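Local coordinates for uncharacterized protein (Deinococcus radiodurans, PDB 3NQN) that is of unknown function but binds calcium ions and belongs to the DUF3809 family, placed among the Bet v 1-like proteins, at residues A20-A23 and F24-P28; T139-R142 and V143-L147. All coordinates share one frame; numbering follows the deposited sequence.

Contact 1: residues A20-A23 and F24-P28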
ATOM      1  N   ALA A  20     -30.865   8.080 -19.956  1.00 38.18           N
ATOM      2  CA  ALA A  20     -29.651   7.286 -19.966  1.00 35.00           C
ATOM      3  C   ALA A  20     -28.477   8.052 -19.318  1.00 35.19           C
ATOM      4  O   ALA A  20     -27.659   7.458 -18.610  1.00 34.02           O
ATOM      5  CB  ALA A  20     -29.301   6.884 -21.372  1.00 35.59           C
ATOM      6  N   ALA A  21     -28.384   9.354 -19.595  1.00 34.46           N
ATOM      7  CA  ALA A  21     -27.320  10.184 -19.043  1.00 34.28           C
ATOM      8  C   ALA A  21     -27.442  10.251 -17.508  1.00 32.07           C
ATOM      9  O   ALA A  21     -26.454  10.121 -16.803  1.00 32.48           O
ATOM     10  CB  ALA A  21     -27.358  11.598 -19.665  1.00 30.80           C
ATOM     11  N   LEU A  22     -28.669  10.407 -17.009  1.00 37.15           N
ATOM     12  CA  LEU A  22     -28.934  10.383 -15.549  1.00 36.43           C
ATOM     13  C   LEU A  22     -28.492   9.061 -14.933  1.00 38.04           C
ATOM     14  O   LEU A  22     -27.845   9.047 -13.894  1.00 38.50           O
ATOM     15  CB  LEU A  22     -30.424  10.589 -15.264  1.00 39.30           C
ATOM     16  CG  LEU A  22     -30.939  11.977 -14.990  1.00 45.33           C
ATOM     17  CD1 LEU A  22     -32.480  11.955 -14.925  1.00 51.22           C
ATOM     18  CD2 LEU A  22     -30.352  12.505 -13.688  1.00 41.93           C
ATOM     19  N   ALA A  23     -28.850   7.940 -15.581  1.00 38.07           N
ATOM     20  CA  ALA A  23     -28.489   6.620 -15.088  1.00 36.79           C
ATOM     21  C   ALA A  23     -26.980   6.421 -15.077  1.00 36.90           C
ATOM     22  O   ALA A  23     -26.423   5.828 -14.151  1.00 36.81           O
ATOM     23  CB  ALA A  23     -29.162   5.521 -15.942  1.00 39.80           C
ATOM     24  N   PHE A  24     -26.331   6.898 -16.125  1.00 35.84           N
ATOM     25  CA  PHE A  24     -24.876   6.788 -16.286  1.00 33.65           C
ATOM     26  C   PHE A  24     -24.114   7.531 -15.166  1.00 31.29           C
ATOM     27  O   PHE A  24     -23.221   6.972 -14.535  1.00 34.25           O
ATOM     28  CB  PHE A  24     -24.499   7.351 -17.666  1.00 33.80           C
ATOM     29  CG  PHE A  24     -23.028   7.383 -17.947  1.00 33.68           C
ATOM     30  CD1 PHE A  24     -22.392   6.292 -18.492  1.00 38.64           C
ATOM     31  CD2 PHE A  24     -22.306   8.544 -17.769  1.00 31.21           C
ATOM     32  CE1 PHE A  24     -21.044   6.341 -18.795  1.00 34.43           C
ATOM     33  CE2 PHE A  24     -20.955   8.596 -18.078  1.00 31.49           C
ATOM     34  CZ  PHE A  24     -20.333   7.490 -18.583  1.00 37.39           C
ATOM     35  N   VAL A  25     -24.488   8.774 -14.905  1.00 31.61           N
ATOM     36  CA  VAL A  25     -23.786   9.567 -13.882  1.00 30.19           C
ATOM     37  C   VAL A  25     -24.089   9.103 -12.469  1.00 32.19           C
ATOM     38  O   VAL A  25     -23.319   9.391 -11.542  1.00 34.97           O
ATOM     39  CB  VAL A  25     -24.063  11.117 -14.009  1.00 29.77           C
ATOM     40  CG1 VAL A  25     -23.573  11.649 -15.394  1.00 29.96           C
ATOM     41  CG2 VAL A  25     -25.516  11.425 -13.779  1.00 33.68           C
ATOM     42  N   ARG A  26     -25.194   8.386 -12.290  1.00 32.72           N
ATOM     43  CA  ARG A  26     -25.602   7.937 -10.952  1.00 32.50           C
ATOM     44  C   ARG A  26     -25.017   6.604 -10.554  1.00 36.77           C
ATOM     45  O   ARG A  26     -25.121   6.221  -9.383  1.00 37.67           O
ATOM     46  CB  ARG A  26     -27.118   7.887 -10.833  1.00 32.12           C
ATOM     47  CG  ARG A  26     -27.751   9.262 -10.747  1.00 28.59           C
ATOM     48  CD  ARG A  26     -29.226   9.207 -10.875  1.00 33.30           C
ATOM     49  NE  ARG A  26     -29.842  10.469 -10.487  1.00 36.74           N
ATOM     50  CZ  ARG A  26     -31.109  10.792 -10.729  1.00 39.44           C
ATOM     51  NH1 ARG A  26     -31.910   9.950 -11.371  1.00 38.69           N
ATOM     52  NH2 ARG A  26     -31.580  11.961 -10.325  1.00 39.46           N
ATOM     53  N   GLU A  27     -24.425   5.879 -11.513  1.00 36.37           N
ATOM     54  CA  GLU A  27     -23.806   4.594 -11.216  0.50 38.10           C
ATOM     55  C   GLU A  27     -22.301   4.670 -11.487  1.00 36.79           C
ATOM     56  O   GLU A  27     -21.871   4.720 -12.644  1.00 35.21           O
ATOM     57  CB  GLU A  27     -24.457   3.468 -12.029  0.50 40.71           C
ATOM     58  CG  GLU A  27     -24.036   2.081 -11.558  0.50 43.56           C
ATOM     59  CD  GLU A  27     -24.864   0.961 -12.158  0.50 47.53           C
ATOM     60  OE1 GLU A  27     -25.795   1.248 -12.944  0.50 47.22           O
ATOM     61  OE2 GLU A  27     -24.577  -0.213 -11.838  0.50 44.45           O
ATOM     62  N   PRO A  28     -21.487   4.689 -10.408  1.00 37.64           N
ATOM     63  CA  PRO A  28     -20.051   4.832 -10.581  1.00 37.72           C
ATOM     64  C   PRO A  28     -19.424   3.770 -11.493  1.00 35.74           C
ATOM     65  O   PRO A  28     -18.519   4.081 -12.241  1.00 38.86           O
ATOM     66  CB  PRO A  28     -19.499   4.720  -9.142  1.00 39.98           C
ATOM     67  CG  PRO A  28     -20.556   4.131  -8.354  1.00 41.64           C
ATOM     68  CD  PRO A  28     -21.850   4.482  -8.995  1.00 39.32           C
TER
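Leu22 and Arg26, one helical turn apart near the C-terminal end of helix 18-26, run side by side and point the same way. The methyl CD2 of Leu22 sits over the centre of one face of the Arg26 guanidinium, 3.5 Å from CZ, so a flat polar group is met by hydrocarbon. Arg26 gets there on a chain extended from CG to NE, with CG anti to the carbonyl carbon (chi1 -73°); this lays its CG 3.2 Å from Leu22 O. Its polar end is fixed by hydrogen bonds from NE to Gly76 O and from NH2 to Thr73 O, which tie the helix to the facing ends of strands 60-73 and 76-81.

The tight side of the turn is formed by Ala21, Phe24 and Val25, all buried, whose side chains pack on Met105 of strand 104-114. Regular backbone bonds hold this part: Phe24 N to Ala20 O is 2.9 Å and Val25 N to Ala21 O 3.0 Å. Ala23 and Glu27 lie on the exposed side, where the backbone bonds are weak. There Arg26 N makes weak bonds to both Leu22 O and Ala23 O, and Glu27 N reaches Ala23 O at 3.3 Å, again weakly; Glu27 is the N-cap residue of helix 28-31.

Arg72 brings a like charge close to Arg26 NH1. The guanidinium thus has an apolar contact over one face, while the carbonyl oxygens of Thr73 and Gly76 hold its rotation and may help it tolerate the nearby Arg72.

Contact 2: residues T139-R142 and V143-L147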
ATOM      1  N   THR A 139       0.762  13.876  -9.762  1.00 30.71           N
ATOM      2  CA  THR A 139      -0.241  12.812  -9.666  1.00 30.37           C
ATOM      3  C   THR A 139      -1.660  13.371  -9.786  1.00 31.09           C
ATOM      4  O   THR A 139      -2.496  12.842 -10.533  1.00 29.58           O
ATOM      5  CB  THR A 139      -0.118  12.064  -8.331  1.00 30.42           C
ATOM      6  OG1 THR A 139       1.132  11.356  -8.301  1.00 37.39           O
ATOM      7  CG2 THR A 139      -1.303  11.063  -8.132  1.00 31.64           C
ATOM      8  N   LEU A 140      -1.932  14.433  -9.049  1.00 28.14           N
ATOM      9  CA  LEU A 140      -3.246  15.038  -9.065  1.00 29.75           C
ATOM     10  C   LEU A 140      -3.619  15.579 -10.449  1.00 29.66           C
ATOM     11  O   LEU A 140      -4.734  15.370 -10.919  1.00 29.03           O
ATOM     12  CB  LEU A 140      -3.337  16.151  -8.018  1.00 28.40           C
ATOM     13  CG  LEU A 140      -3.255  15.742  -6.539  1.00 33.28           C
ATOM     14  CD1 LEU A 140      -3.627  16.937  -5.679  1.00 30.86           C
ATOM     15  CD2 LEU A 140      -4.162  14.561  -6.209  1.00 32.54           C
ATOM     16  N   GLU A 141      -2.675  16.250 -11.096  1.00 32.61           N
ATOM     17  CA  GLU A 141      -2.899  16.809 -12.423  1.00 34.72           C
ATOM     18  C   GLU A 141      -3.076  15.715 -13.488  1.00 34.98           C
ATOM     19  O   GLU A 141      -3.946  15.832 -14.361  1.00 34.39           O
ATOM     20  CB  GLU A 141      -1.747  17.744 -12.818  1.00 37.92           C
ATOM     21  CG  GLU A 141      -1.673  19.063 -11.977  1.00 44.25           C
ATOM     22  CD  GLU A 141      -2.873  20.017 -12.221  1.00 57.73           C
ATOM     23  OE1 GLU A 141      -3.609  19.842 -13.233  1.00 54.77           O
ATOM     24  OE2 GLU A 141      -3.075  20.936 -11.392  1.00 61.40           O
ATOM     25  N   ARG A 142      -2.287  14.640 -13.406  1.00 33.10           N
ATOM     26  CA  ARG A 142      -2.382  13.574 -14.392  0.67 34.05           C
ATOM     27  C   ARG A 142      -3.801  12.977 -14.368  1.00 32.21           C
ATOM     28  O   ARG A 142      -4.445  12.818 -15.422  1.00 30.88           O
ATOM     29  CB  ARG A 142      -1.350  12.481 -14.111  0.67 35.48           C
ATOM     30  CG  ARG A 142      -1.224  11.419 -15.226  0.67 38.67           C
ATOM     31  CD  ARG A 142      -0.338  11.900 -16.347  0.67 42.21           C
ATOM     32  NE  ARG A 142       0.150  10.796 -17.181  0.67 43.83           N
ATOM     33  CZ  ARG A 142      -0.407  10.391 -18.326  0.67 43.80           C
ATOM     34  NH1 ARG A 142      -1.501  10.993 -18.811  0.67 33.42           N
ATOM     35  NH2 ARG A 142       0.143   9.381 -18.996  0.67 38.59           N
ATOM     36  N   VAL A 143      -4.301  12.666 -13.175  1.00 32.54           N
ATOM     37  CA  VAL A 143      -5.631  12.068 -13.070  0.50 30.14           C
ATOM     38  C   VAL A 143      -6.710  13.072 -13.513  1.00 29.06           C
ATOM     39  O   VAL A 143      -7.615  12.715 -14.254  1.00 31.53           O
ATOM     40  CB  VAL A 143      -5.927  11.505 -11.643  0.50 29.73           C
ATOM     41  CG1 VAL A 143      -5.900  12.604 -10.594  0.50 25.81           C
ATOM     42  CG2 VAL A 143      -7.268  10.771 -11.631  0.50 28.07           C
ATOM     43  N   ALA A 144      -6.560  14.327 -13.115  1.00 29.42           N
ATOM     44  CA  ALA A 144      -7.546  15.366 -13.432  1.00 29.12           C
ATOM     45  C   ALA A 144      -7.602  15.614 -14.951  1.00 29.61           C
ATOM     46  O   ALA A 144      -8.676  15.605 -15.562  1.00 29.48           O
ATOM     47  CB  ALA A 144      -7.207  16.662 -12.688  1.00 28.15           C
ATOM     48  N   LYS A 145      -6.433  15.773 -15.549  1.00 29.61           N
ATOM     49  CA  LYS A 145      -6.336  16.031 -16.974  1.00 29.48           C
ATOM     50  C   LYS A 145      -6.836  14.895 -17.847  1.00 29.49           C
ATOM     51  O   LYS A 145      -7.289  15.142 -18.956  1.00 27.38           O
ATOM     52  CB  LYS A 145      -4.912  16.386 -17.347  1.00 29.62           C
ATOM     53  CG  LYS A 145      -4.485  17.784 -16.868  1.00 34.62           C
ATOM     54  CD  LYS A 145      -3.042  18.041 -17.249  1.00 38.90           C
ATOM     55  CE  LYS A 145      -2.544  19.363 -16.693  1.00 46.77           C
ATOM     56  NZ  LYS A 145      -1.070  19.503 -16.873  1.00 51.49           N
ATOM     57  N   ALA A 146      -6.779  13.655 -17.347  1.00 29.94           N
ATOM     58  CA  ALA A 146      -7.225  12.502 -18.138  1.00 30.49           C
ATOM     59  C   ALA A 146      -8.719  12.182 -17.958  1.00 28.64           C
ATOM     60  O   ALA A 146      -9.263  11.360 -18.686  1.00 27.26           O
ATOM     61  CB  ALA A 146      -6.352  11.240 -17.807  1.00 28.91           C
ATOM     62  N   LEU A 147      -9.380  12.839 -17.012  1.00 30.43           N
ATOM     63  CA  LEU A 147     -10.790  12.530 -16.724  1.00 32.08           C
ATOM     64  C   LEU A 147     -11.739  12.629 -17.917  1.00 30.86           C
ATOM     65  O   LEU A 147     -12.572  11.761 -18.098  1.00 30.75           O
ATOM     66  CB  LEU A 147     -11.337  13.363 -15.550  1.00 31.69           C
ATOM     67  CG  LEU A 147     -11.173  12.763 -14.174  1.00 35.09           C
ATOM     68  CD1 LEU A 147     -11.737  13.718 -13.106  1.00 37.78           C
ATOM     69  CD2 LEU A 147     -11.849  11.377 -14.091  1.00 35.06           C
TER
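Glu141 and Lys145 start alike, each with CG anti to its own carbonyl carbon (chi1 -68° and -72°), but then part: Glu141 folds at chi2 (-67°), whereas Lys145 stays extended beyond CG. The two side chains therefore meet at an oblique crossing, Glu141 OE1 coming 3.7 Å from the methylene CE of Lys145. Lys145 NZ stays 4.5 Å from Glu141 OE1, too far for a salt bridge. Nearer the backbone, CB and CG of Lys145 each lie 3.2 Å from Glu141 O, the same oxygen that accepts Lys145 N at 2.8 Å.

Three residues after Leu140, the buried Val143 bonds through its backbone N to Thr139 O. Leu140 O takes Ala144 N at 3.0 Å. Ala146 N closes on Arg142 O at 3.1 Å, a more bent bond than the other three.

Leu140 and Leu147 rest on both strands 5-13 and 104-114, Ala144 on Ala6 of strand 5-13, and Val143 on Leu52 of strand 47-56. Thr139 OG1 is held by Leu53 O and Ala135 O.

Glu141 is a calcium ligand in a crystal structure of this protein, although no calcium is bound there in this model. The nearby ammonium of Lys145 approaches the carboxylate without a direct salt bridge, an arrangement consistent with a carboxylate that can still take part in metal binding.

Overall arrangement
Contact 1 comes first along the chain, on helix 18-26, and contact 2 comes later, on the long C-terminal helix 122-153; their centres are about 22 Å apart and their nearest atoms about 9 Å, without touching. Between them in sequence run the strands from 41-43 to 104-114, which with strand 5-13 make one antiparallel sheet. Both helices pack against that sheet and share strand 104-114, residues 20-28 through Met105 and Phe107 and residues 139-147 through Phe109, Phe111 and Ala113. A curved antiparallel sheet with a long C-terminal helix agrees with the Bet v 1-like assignment, and only contact 2 includes an observed calcium ligand.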